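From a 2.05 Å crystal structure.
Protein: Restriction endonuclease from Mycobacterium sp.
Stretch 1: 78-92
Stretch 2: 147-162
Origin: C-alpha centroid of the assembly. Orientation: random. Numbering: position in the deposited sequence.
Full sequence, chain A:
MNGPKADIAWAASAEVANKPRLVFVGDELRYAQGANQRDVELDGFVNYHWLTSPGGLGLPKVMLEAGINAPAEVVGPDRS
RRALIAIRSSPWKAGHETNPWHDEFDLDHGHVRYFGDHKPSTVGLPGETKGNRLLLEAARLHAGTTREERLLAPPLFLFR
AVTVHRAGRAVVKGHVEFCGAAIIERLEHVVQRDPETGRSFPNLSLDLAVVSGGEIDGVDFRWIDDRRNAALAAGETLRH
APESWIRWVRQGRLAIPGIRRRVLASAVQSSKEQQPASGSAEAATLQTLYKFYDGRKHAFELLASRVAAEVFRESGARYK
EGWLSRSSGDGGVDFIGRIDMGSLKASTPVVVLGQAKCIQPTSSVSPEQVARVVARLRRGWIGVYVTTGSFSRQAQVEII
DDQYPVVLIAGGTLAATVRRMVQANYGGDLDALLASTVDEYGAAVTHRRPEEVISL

Stretch 1 78-92: DRSRRALIAIRSSPW
Stretch 2 (147-162) REERLLAPPLFLFRAV

The strongest polar contact lies at one end, where Arg79 reaches across to the helix that opens the second stretch. Its NH1 forms a salt bridge with Glu148 OE2 at 3.0 Å, and its NH2 donates a very short hydrogen bond, 2.5 Å, to the backbone O of Glu148. The same guanidinium is held from its own side by Asp78, with NH1 2.4 Å from Asp78 OD2 in a second salt bridge, so one arginine is shared between two carboxylates. Arg79 has chi1 p (54°), chi2 off-well at -123° and chi3 t; Asp78 is also p, and Glu148 is t, p. Glu148 OE2 lies over one face of the guanidinium and Leu152 CD2 over the opposite face, 3.4 Å from Arg79 NE, so the charged group is also a packing surface.

The backbone ladder follows. Strand 85-89 runs parallel to strand 156-161, with 25° between their directions and 4.4 Å between their axes at closest approach. The register pairs Ile85 with Leu156, Ala86 with Phe157, Ile87 with Leu158, Arg88 with Phe159 and Ser89 with Arg160, at CA-CA distances of 4.9, 5.1, 5.1, 4.8 and 4.6 Å. As in parallel sheets generally, each bonding residue of the first strand straddles its partner: Ile85 N donates to Pro155 O (3.0 Å) while Phe157 N gives a weak bond to Ile85 O (3.1 Å); Ile87 N donates to Phe157 O (3.1 Å) and Phe159 N to Ile87 O (2.8 Å); Ser89 N donates to Phe159 O (2.8 Å) and Ala161 N to Ser89 O (3.0 Å). Bonds donated by the first strand are nearly straight, between 172° and 178° at the hydrogen; those returned are more bent, between 129° and 157°. Phi/psi is extended throughout, from -123/117 at Ile85 to -97/147 at Ser89.

Two waters extend the polar pattern. Water 1 accepts from Arg82 N and donates to Leu152 O, both at 2.8 Å, linking the two stretches before the ladder begins. Water 2 donates to Ile85 O at 2.7 Å and weakly to Phe157 O, also at 2.7 Å, beside the weak rung.

Side chains alternate across the sheet. Ile85, Ile87, Leu156 and Leu158 share one face with Ser89 and Arg160. Both isoleucines are m, t; Ile87 CD1 meets Leu156 CD2 at 3.9 Å, its CB lies 4.1 Å from Leu158 CD2, and Ile85 CB is 4.1 Å from Leu156 CD1. Leu156 has chi1 -93° and chi2 p, whereas Leu158 is m, t. The other face carries Ala86, Arg88, Phe157 and Phe159, both phenylalanines m.

Ahead of the strands, Leu84 (p, t) places CD1 over a face of the Phe157 ring, 4.1 Å from its CD1. Pro154 CB sits 4.3 Å from Ile85 CG1. At the far end, Ser90 CB approaches Ala161 CB at 4.2 Å, followed by a cis peptide before Pro91.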

ATOM      1  N   ASP A  78      -6.254 -18.169  44.760  1.00 27.82           N
ATOM      2  CA  ASP A  78      -6.473 -19.001  43.585  1.00 27.37           C
ATOM      3  C   ASP A  78      -5.180 -19.661  43.119  1.00 29.86           C
ATOM      4  O   ASP A  78      -5.127 -20.876  42.927  1.00 32.91           O
ATOM      5  CB  ASP A  78      -7.095 -18.176  42.454  1.00 28.64           C
ATOM      6  CG  ASP A  78      -6.336 -16.890  42.181  1.00 29.35           C
ATOM      7  OD1 ASP A  78      -5.610 -16.421  43.083  1.00 30.63           O
ATOM      8  OD2 ASP A  78      -6.467 -16.347  41.064  1.00 28.26           O
ATOM      9  N   ARG A  79      -4.142 -18.850  42.943  1.00 29.72           N
ATOM     10  CA  ARG A  79      -2.847 -19.336  42.488  1.00 25.55           C
ATOM     11  C   ARG A  79      -1.772 -18.275  42.680  1.00 30.85           C
ATOM     12  O   ARG A  79      -2.071 -17.124  43.002  1.00 29.95           O
ATOM     13  CB  ARG A  79      -2.914 -19.750  41.016  1.00 26.31           C
ATOM     14  CG  ARG A  79      -3.447 -18.675  40.083  1.00 25.56           C
ATOM     15  CD  ARG A  79      -4.656 -19.182  39.313  1.00 27.64           C
ATOM     16  NE  ARG A  79      -4.827 -18.500  38.033  1.00 30.41           N
ATOM     17  CZ  ARG A  79      -5.719 -17.541  37.804  1.00 28.97           C
ATOM     18  NH1 ARG A  79      -6.532 -17.143  38.771  1.00 31.08           N
ATOM     19  NH2 ARG A  79      -5.798 -16.982  36.604  1.00 24.92           N
ATOM     20  N   SER A  80      -0.521 -18.670  42.480  1.00 32.01           N
ATOM     21  CA  SER A  80       0.601 -17.748  42.591  1.00 31.90           C
ATOM     22  C   SER A  80       0.687 -16.882  41.338  1.00 28.13           C
ATOM     23  O   SER A  80       0.286 -17.309  40.255  1.00 30.01           O
ATOM     24  CB  SER A  80       1.903 -18.522  42.796  1.00 33.59           C
ATOM     25  OG  SER A  80       2.985 -17.642  43.048  1.00 37.35           O
ATOM     26  N   ARG A  81       1.206 -15.667  41.485  1.00 29.21           N
ATOM     27  CA  ARG A  81       1.263 -14.734  40.364  1.00 24.86           C
ATOM     28  C   ARG A  81       2.365 -13.686  40.512  1.00 19.99           C
ATOM     29  O   ARG A  81       2.699 -13.267  41.621  1.00 17.16           O
ATOM     30  CB  ARG A  81      -0.086 -14.031  40.190  1.00 19.81           C
ATOM     31  CG  ARG A  81      -0.425 -13.065  41.316  1.00 19.10           C
ATOM     32  CD  ARG A  81      -1.698 -12.291  41.033  1.00 17.59           C
ATOM     33  NE  ARG A  81      -1.987 -11.322  42.086  1.00 19.49           N
ATOM     34  CZ  ARG A  81      -2.667 -11.602  43.193  1.00 20.29           C
ATOM     35  NH1 ARG A  81      -3.132 -12.828  43.395  1.00 20.71           N
ATOM     36  NH2 ARG A  81      -2.883 -10.658  44.098  1.00 19.60           N
ATOM     37  N   ARG A  82       2.920 -13.266  39.381  1.00 21.92           N
ATOM     38  CA  ARG A  82       3.875 -12.166  39.356  1.00 21.98           C
ATOM     39  C   ARG A  82       3.108 -10.851  39.244  1.00 18.52           C
ATOM     40  O   ARG A  82       2.364 -10.637  38.286  1.00 15.11           O
ATOM     41  CB  ARG A  82       4.837 -12.321  38.178  1.00 22.53           C
ATOM     42  CG  ARG A  82       6.064 -11.427  38.251  1.00 22.23           C
ATOM     43  CD  ARG A  82       7.093 -11.976  39.227  1.00 29.01           C
ATOM     44  NE  ARG A  82       7.553 -13.308  38.840  1.00 27.48           N
ATOM     45  CZ  ARG A  82       8.548 -13.958  39.434  1.00 30.20           C
ATOM     46  NH1 ARG A  82       9.197 -13.397  40.445  1.00 36.42           N
ATOM     47  NH2 ARG A  82       8.898 -15.167  39.015  1.00 27.42           N
ATOM     48  N   ALA A  83       3.288  -9.978  40.231  1.00 22.09           N
ATOM     49  CA  ALA A  83       2.542  -8.725  40.306  1.00 14.04           C
ATOM     50  C   ALA A  83       2.781  -7.817  39.103  1.00 14.50           C
ATOM     51  O   ALA A  83       1.834  -7.380  38.448  1.00 14.55           O
ATOM     52  CB  ALA A  83       2.874  -7.992  41.596  1.00 16.17           C
ATOM     53  N   LEU A  84       4.047  -7.535  38.818  1.00 16.03           N
ATOM     54  CA  LEU A  84       4.400  -6.663  37.703  1.00 14.68           C
ATOM     55  C   LEU A  84       5.875  -6.787  37.350  1.00 15.27           C
ATOM     56  O   LEU A  84       6.651  -7.404  38.080  1.00 19.72           O
ATOM     57  CB  LEU A  84       4.078  -5.201  38.030  1.00 15.98           C
ATOM     58  CG  LEU A  84       5.095  -4.404  38.857  1.00 17.58           C
ATOM     59  CD1 LEU A  84       4.737  -2.926  38.848  1.00 18.67           C
ATOM     60  CD2 LEU A  84       5.191  -4.915  40.287  1.00 21.95           C
ATOM     61  N   ILE A  85       6.251  -6.198  36.221  1.00 18.68           N
ATOM     62  CA  ILE A  85       7.652  -6.077  35.845  1.00 15.87           C
ATOM     63  C   ILE A  85       8.000  -4.609  35.627  1.00 16.76           C
ATOM     64  O   ILE A  85       7.452  -3.956  34.739  1.00 22.06           O
ATOM     65  CB  ILE A  85       7.984  -6.889  34.582  1.00 16.21           C
ATOM     66  CG1 ILE A  85       7.863  -8.388  34.866  1.00 16.81           C
ATOM     67  CG2 ILE A  85       9.387  -6.562  34.093  1.00 17.63           C
ATOM     68  CD1 ILE A  85       8.238  -9.260  33.692  1.00 13.31           C
ATOM     69  N   ALA A  86       8.904  -4.094  36.454  1.00 19.19           N
ATOM     70  CA  ALA A  86       9.315  -2.699  36.375  1.00 18.28           C
ATOM     71  C   ALA A  86      10.583  -2.557  35.544  1.00 18.39           C
ATOM     72  O   ALA A  86      11.629  -3.099  35.896  1.00 21.56           O
ATOM     73  CB  ALA A  86       9.526  -2.133  37.770  1.00 18.11           C
ATOM     74  N   ILE A  87      10.485  -1.823  34.441  1.00 17.59           N
ATOM     75  CA  ILE A  87      11.610  -1.657  33.529  1.00 16.10           C
ATOM     76  C   ILE A  87      12.160  -0.234  33.547  1.00 18.11           C
ATOM     77  O   ILE A  87      11.421   0.734  33.367  1.00 20.04           O
ATOM     78  CB  ILE A  87      11.225  -2.055  32.087  1.00 17.06           C
ATOM     79  CG1 ILE A  87      11.056  -3.572  31.985  1.00 14.74           C
ATOM     80  CG2 ILE A  87      12.271  -1.577  31.096  1.00 18.22           C
ATOM     81  CD1 ILE A  87      10.566  -4.040  30.634  1.00 21.67           C
ATOM     82  N   ARG A  88      13.465  -0.119  33.775  1.00 21.53           N
ATOM     83  CA  ARG A  88      14.138   1.172  33.781  1.00 23.60           C
ATOM     84  C   ARG A  88      15.104   1.269  32.605  1.00 21.97           C
ATOM     85  O   ARG A  88      16.146   0.614  32.587  1.00 25.28           O
ATOM     86  CB  ARG A  88      14.883   1.381  35.098  1.00 22.56           C
ATOM     87  CG  ARG A  88      15.703   2.658  35.161  1.00 22.94           C
ATOM     88  CD  ARG A  88      16.339   2.822  36.529  1.00 28.28           C
ATOM     89  NE  ARG A  88      17.290   3.927  36.566  1.00 41.56           N
ATOM     90  CZ  ARG A  88      17.964   4.293  37.652  1.00 37.90           C
ATOM     91  NH1 ARG A  88      17.788   3.640  38.793  1.00 33.11           N
ATOM     92  NH2 ARG A  88      18.811   5.311  37.597  1.00 45.40           N
ATOM     93  N   SER A  89      14.747   2.088  31.624  1.00 20.92           N
ATOM     94  CA  SER A  89      15.555   2.234  30.421  1.00 23.14           C
ATOM     95  C   SER A  89      16.470   3.447  30.519  1.00 25.07           C
ATOM     96  O   SER A  89      16.123   4.452  31.136  1.00 23.15           O
ATOM     97  CB  SER A  89      14.659   2.345  29.184  1.00 23.50           C
ATOM     98  OG  SER A  89      15.431   2.388  27.997  1.00 29.79           O
ATOM     99  N   SER A  90      17.642   3.340  29.903  1.00 32.40           N
ATOM    100  CA  SER A  90      18.618   4.420  29.906  1.00 36.12           C
ATOM    101  C   SER A  90      19.647   4.176  28.807  1.00 46.43           C
ATOM    102  O   SER A  90      19.988   3.027  28.520  1.00 51.00           O
ATOM    103  CB  SER A  90      19.310   4.506  31.269  1.00 43.18           C
ATOM    104  OG  SER A  90      20.003   3.306  31.568  1.00 49.64           O
ATOM    105  N   PRO A  91      20.152   5.258  28.191  1.00 56.09           N
ATOM    106  CA  PRO A  91      19.766   6.643  28.487  1.00 64.75           C
ATOM    107  C   PRO A  91      18.824   7.265  27.461  1.00 60.64           C
ATOM    108  O   PRO A  91      18.286   8.341  27.727  1.00 57.56           O
ATOM    109  CB  PRO A  91      21.103   7.375  28.428  1.00 63.08           C
ATOM    110  CG  PRO A  91      21.862   6.637  27.355  1.00 57.04           C
ATOM    111  CD  PRO A  91      21.385   5.196  27.386  1.00 47.82           C
ATOM    112  N   TRP A  92      18.652   6.606  26.313  1.00 66.69           N
ATOM    113  CA  TRP A  92      18.020   7.188  25.119  1.00 73.78           C
ATOM    114  C   TRP A  92      18.893   8.301  24.520  1.00 73.71           C
ATOM    115  O   TRP A  92      19.157   8.320  23.317  1.00 67.52           O
ATOM    116  CB  TRP A  92      16.596   7.688  25.400  1.00 67.74           C
ATOM    117  N   ARG A 147      -8.408 -16.429  29.088  1.00 17.92           N
ATOM    118  CA  ARG A 147      -8.556 -15.246  29.925  1.00 18.06           C
ATOM    119  C   ARG A 147      -7.949 -15.506  31.298  1.00 18.25           C
ATOM    120  O   ARG A 147      -7.399 -14.603  31.930  1.00 18.44           O
ATOM    121  CB  ARG A 147     -10.034 -14.872  30.064  1.00 15.66           C
ATOM    122  CG  ARG A 147     -10.281 -13.633  30.906  1.00 16.23           C
ATOM    123  CD  ARG A 147     -11.759 -13.306  31.011  1.00 21.44           C
ATOM    124  NE  ARG A 147     -11.982 -12.043  31.711  1.00 20.04           N
ATOM    125  CZ  ARG A 147     -12.088 -11.928  33.031  1.00 28.68           C
ATOM    126  NH1 ARG A 147     -11.991 -13.003  33.803  1.00 37.81           N
ATOM    127  NH2 ARG A 147     -12.289 -10.739  33.580  1.00 32.03           N
ATOM    128  N   GLU A 148      -8.045 -16.753  31.746  1.00 18.47           N
ATOM    129  CA  GLU A 148      -7.535 -17.151  33.050  1.00 18.46           C
ATOM    130  C   GLU A 148      -6.016 -17.018  33.120  1.00 21.84           C
ATOM    131  O   GLU A 148      -5.461 -16.664  34.160  1.00 19.93           O
ATOM    132  CB  GLU A 148      -7.951 -18.589  33.362  1.00 22.42           C
ATOM    133  CG  GLU A 148      -7.882 -18.944  34.834  1.00 30.16           C
ATOM    134  CD  GLU A 148      -8.935 -18.224  35.653  1.00 28.07           C
ATOM    135  OE1 GLU A 148     -10.047 -17.999  35.130  1.00 31.73           O
ATOM    136  OE2 GLU A 148      -8.649 -17.876  36.818  1.00 32.24           O
ATOM    137  N   GLU A 149      -5.347 -17.308  32.008  1.00 21.87           N
ATOM    138  CA  GLU A 149      -3.895 -17.184  31.944  1.00 15.25           C
ATOM    139  C   GLU A 149      -3.472 -15.722  31.850  1.00 15.94           C
ATOM    140  O   GLU A 149      -2.470 -15.319  32.440  1.00 17.12           O
ATOM    141  CB  GLU A 149      -3.332 -17.974  30.760  1.00 16.03           C
ATOM    142  CG  GLU A 149      -3.464 -19.481  30.902  1.00 16.89           C
ATOM    143  CD  GLU A 149      -2.808 -20.235  29.763  1.00 16.75           C
ATOM    144  OE1 GLU A 149      -2.314 -19.583  28.818  1.00 17.08           O
ATOM    145  OE2 GLU A 149      -2.784 -21.483  29.812  1.00 21.85           O
ATOM    146  N   ARG A 150      -4.244 -14.933  31.109  1.00 20.91           N
ATOM    147  CA  ARG A 150      -3.936 -13.520  30.918  1.00 17.43           C
ATOM    148  C   ARG A 150      -4.174 -12.707  32.187  1.00 13.51           C
ATOM    149  O   ARG A 150      -3.625 -11.616  32.347  1.00 13.93           O
ATOM    150  CB  ARG A 150      -4.741 -12.946  29.749  1.00 16.12           C
ATOM    151  CG  ARG A 150      -4.369 -13.546  28.402  1.00 14.88           C
ATOM    152  CD  ARG A 150      -5.075 -12.841  27.256  1.00 15.27           C
ATOM    153  NE  ARG A 150      -6.511 -13.098  27.241  1.00 14.91           N
ATOM    154  CZ  ARG A 150      -7.079 -14.133  26.629  1.00 13.60           C
ATOM    155  NH1 ARG A 150      -6.329 -15.017  25.984  1.00 14.06           N
ATOM    156  NH2 ARG A 150      -8.394 -14.287  26.664  1.00 16.75           N
ATOM    157  N   LEU A 151      -4.992 -13.244  33.086  1.00 17.88           N
ATOM    158  CA  LEU A 151      -5.235 -12.613  34.380  1.00 17.94           C
ATOM    159  C   LEU A 151      -3.962 -12.593  35.219  1.00 18.26           C
ATOM    160  O   LEU A 151      -3.778 -11.720  36.066  1.00 17.50           O
ATOM    161  CB  LEU A 151      -6.340 -13.354  35.138  1.00 18.29           C
ATOM    162  CG  LEU A 151      -7.789 -13.056  34.750  1.00 17.39           C
ATOM    163  CD1 LEU A 151      -8.727 -14.092  35.349  1.00 20.82           C
ATOM    164  CD2 LEU A 151      -8.175 -11.664  35.210  1.00 19.28           C
ATOM    165  N   LEU A 152      -3.087 -13.562  34.970  1.00 20.94           N
ATOM    166  CA  LEU A 152      -1.854 -13.718  35.733  1.00 15.20           C
ATOM    167  C   LEU A 152      -0.708 -12.892  35.159  1.00 14.44           C
ATOM    168  O   LEU A 152       0.289 -12.653  35.839  1.00 16.94           O
ATOM    169  CB  LEU A 152      -1.445 -15.190  35.774  1.00 18.34           C
ATOM    170  CG  LEU A 152      -2.452 -16.160  36.390  1.00 18.41           C
ATOM    171  CD1 LEU A 152      -1.981 -17.595  36.216  1.00 19.44           C
ATOM    172  CD2 LEU A 152      -2.658 -15.835  37.858  1.00 22.71           C
ATOM    173  N   ALA A 153      -0.856 -12.465  33.907  1.00 12.55           N
ATOM    174  CA  ALA A 153       0.195 -11.732  33.206  1.00 11.73           C
ATOM    175  C   ALA A 153       0.583 -10.436  33.910  1.00 14.32           C
ATOM    176  O   ALA A 153      -0.256  -9.557  34.113  1.00 15.33           O
ATOM    177  CB  ALA A 153      -0.226 -11.448  31.770  1.00 13.81           C
ATOM    178  N   PRO A 154       1.866 -10.315  34.285  1.00 15.42           N
ATOM    179  CA  PRO A 154       2.388  -9.122  34.957  1.00 13.18           C
ATOM    180  C   PRO A 154       2.552  -7.945  33.999  1.00 13.77           C
ATOM    181  O   PRO A 154       3.273  -8.057  33.008  1.00 18.98           O
ATOM    182  CB  PRO A 154       3.754  -9.582  35.471  1.00 12.55           C
ATOM    183  CG  PRO A 154       4.159 -10.668  34.538  1.00 14.44           C
ATOM    184  CD  PRO A 154       2.892 -11.363  34.131  1.00 13.15           C
ATOM    185  N   PRO A 155       1.881  -6.822  34.293  1.00 14.32           N
ATOM    186  CA  PRO A 155       1.982  -5.598  33.489  1.00 17.16           C
ATOM    187  C   PRO A 155       3.412  -5.076  33.430  1.00 13.36           C
ATOM    188  O   PRO A 155       4.124  -5.121  34.431  1.00 15.25           O
ATOM    189  CB  PRO A 155       1.097  -4.608  34.250  1.00 15.21           C
ATOM    190  CG  PRO A 155       0.139  -5.459  35.007  1.00 16.82           C
ATOM    191  CD  PRO A 155       0.911  -6.682  35.392  1.00 15.27           C
ATOM    192  N   LEU A 156       3.825  -4.589  32.264  1.00 17.12           N
ATOM    193  CA  LEU A 156       5.157  -4.014  32.113  1.00 18.91           C
ATOM    194  C   LEU A 156       5.131  -2.497  32.264  1.00 16.05           C
ATOM    195  O   LEU A 156       4.885  -1.767  31.303  1.00 16.97           O
ATOM    196  CB  LEU A 156       5.780  -4.408  30.769  1.00 20.27           C
ATOM    197  CG  LEU A 156       6.670  -5.655  30.758  1.00 15.13           C
ATOM    198  CD1 LEU A 156       5.881  -6.909  31.112  1.00 13.56           C
ATOM    199  CD2 LEU A 156       7.356  -5.811  29.411  1.00 14.47           C
ATOM    200  N   PHE A 157       5.383  -2.033  33.485  1.00 17.33           N
ATOM    201  CA  PHE A 157       5.444  -0.606  33.773  1.00 17.70           C
ATOM    202  C   PHE A 157       6.776  -0.031  33.315  1.00 16.52           C
ATOM    203  O   PHE A 157       7.825  -0.340  33.881  1.00 17.31           O
ATOM    204  CB  PHE A 157       5.242  -0.352  35.268  1.00 13.64           C
ATOM    205  CG  PHE A 157       3.802  -0.327  35.689  1.00 17.43           C
ATOM    206  CD1 PHE A 157       2.988  -1.429  35.487  1.00 17.33           C
ATOM    207  CD2 PHE A 157       3.263   0.795  36.293  1.00 21.75           C
ATOM    208  CE1 PHE A 157       1.661  -1.407  35.872  1.00 21.52           C
ATOM    209  CE2 PHE A 157       1.938   0.822  36.685  1.00 21.84           C
ATOM    210  CZ  PHE A 157       1.137  -0.281  36.474  1.00 24.05           C
ATOM    211  N   LEU A 158       6.725   0.806  32.286  1.00 13.65           N
ATOM    212  CA  LEU A 158       7.936   1.355  31.695  1.00 15.98           C
ATOM    213  C   LEU A 158       8.386   2.638  32.384  1.00 15.63           C
ATOM    214  O   LEU A 158       7.574   3.500  32.709  1.00 13.97           O
ATOM    215  CB  LEU A 158       7.732   1.604  30.199  1.00 13.99           C
ATOM    216  CG  LEU A 158       7.286   0.382  29.393  1.00 15.77           C
ATOM    217  CD1 LEU A 158       7.076   0.740  27.932  1.00 14.13           C
ATOM    218  CD2 LEU A 158       8.294  -0.749  29.532  1.00 19.15           C
ATOM    219  N   PHE A 159       9.690   2.745  32.609  1.00 17.95           N
ATOM    220  CA  PHE A 159      10.287   3.957  33.152  1.00 15.93           C
ATOM    221  C   PHE A 159      11.566   4.275  32.390  1.00 15.68           C
ATOM    222  O   PHE A 159      12.236   3.371  31.895  1.00 17.80           O
ATOM    223  CB  PHE A 159      10.600   3.789  34.641  1.00 16.19           C
ATOM    224  CG  PHE A 159       9.386   3.581  35.499  1.00 15.96           C
ATOM    225  CD1 PHE A 159       8.691   4.665  36.011  1.00 17.18           C
ATOM    226  CD2 PHE A 159       8.943   2.304  35.800  1.00 15.48           C
ATOM    227  CE1 PHE A 159       7.575   4.478  36.802  1.00 14.37           C
ATOM    228  CE2 PHE A 159       7.827   2.111  36.590  1.00 15.44           C
ATOM    229  CZ  PHE A 159       7.142   3.200  37.092  1.00 17.53           C
ATOM    230  N   ARG A 160      11.905   5.556  32.288  1.00 16.48           N
ATOM    231  CA  ARG A 160      13.177   5.928  31.670  1.00 19.51           C
ATOM    232  C   ARG A 160      13.887   7.068  32.399  1.00 19.45           C
ATOM    233  O   ARG A 160      13.281   8.087  32.718  1.00 20.17           O
ATOM    234  CB  ARG A 160      13.003   6.255  30.182  1.00 19.57           C
ATOM    235  CG  ARG A 160      12.037   7.389  29.882  1.00 20.39           C
ATOM    236  CD  ARG A 160      11.904   7.604  28.384  1.00 21.15           C
ATOM    237  NE  ARG A 160      10.842   8.548  28.051  1.00 24.55           N
ATOM    238  CZ  ARG A 160      10.503   8.881  26.810  1.00 20.92           C
ATOM    239  NH1 ARG A 160      11.145   8.347  25.781  1.00 23.69           N
ATOM    240  NH2 ARG A 160       9.523   9.748  26.595  1.00 19.05           N
ATOM    241  N   ALA A 161      15.176   6.881  32.663  1.00 24.86           N
ATOM    242  CA  ALA A 161      15.977   7.897  33.339  1.00 25.77           C
ATOM    243  C   ALA A 161      16.090   9.158  32.489  1.00 26.74           C
ATOM    244  O   ALA A 161      16.746   9.159  31.448  1.00 38.75           O
ATOM    245  CB  ALA A 161      17.359   7.350  33.666  1.00 29.89           C
ATOM    246  N   VAL A 162      15.445  10.230  32.938  1.00 26.56           N
ATOM    247  CA  VAL A 162      15.426  11.479  32.185  1.00 25.84           C
ATOM    248  C   VAL A 162      15.976  12.643  33.000  1.00 28.39           C
ATOM    249  O   VAL A 162      16.123  12.550  34.219  1.00 28.53           O
ATOM    250  CB  VAL A 162      14.004  11.834  31.716  1.00 21.37           C
ATOM    251  CG1 VAL A 162      13.451  10.736  30.818  1.00 24.92           C
ATOM    252  CG2 VAL A 162      13.092  12.066  32.912  1.00 22.37           C
TER
HETATM  253  O   HOH W   1       2.388 -14.243  36.862  1.00 20.81           O
HETATM  254  O   HOH W   2       8.135  -2.638  32.470  1.00 28.84           O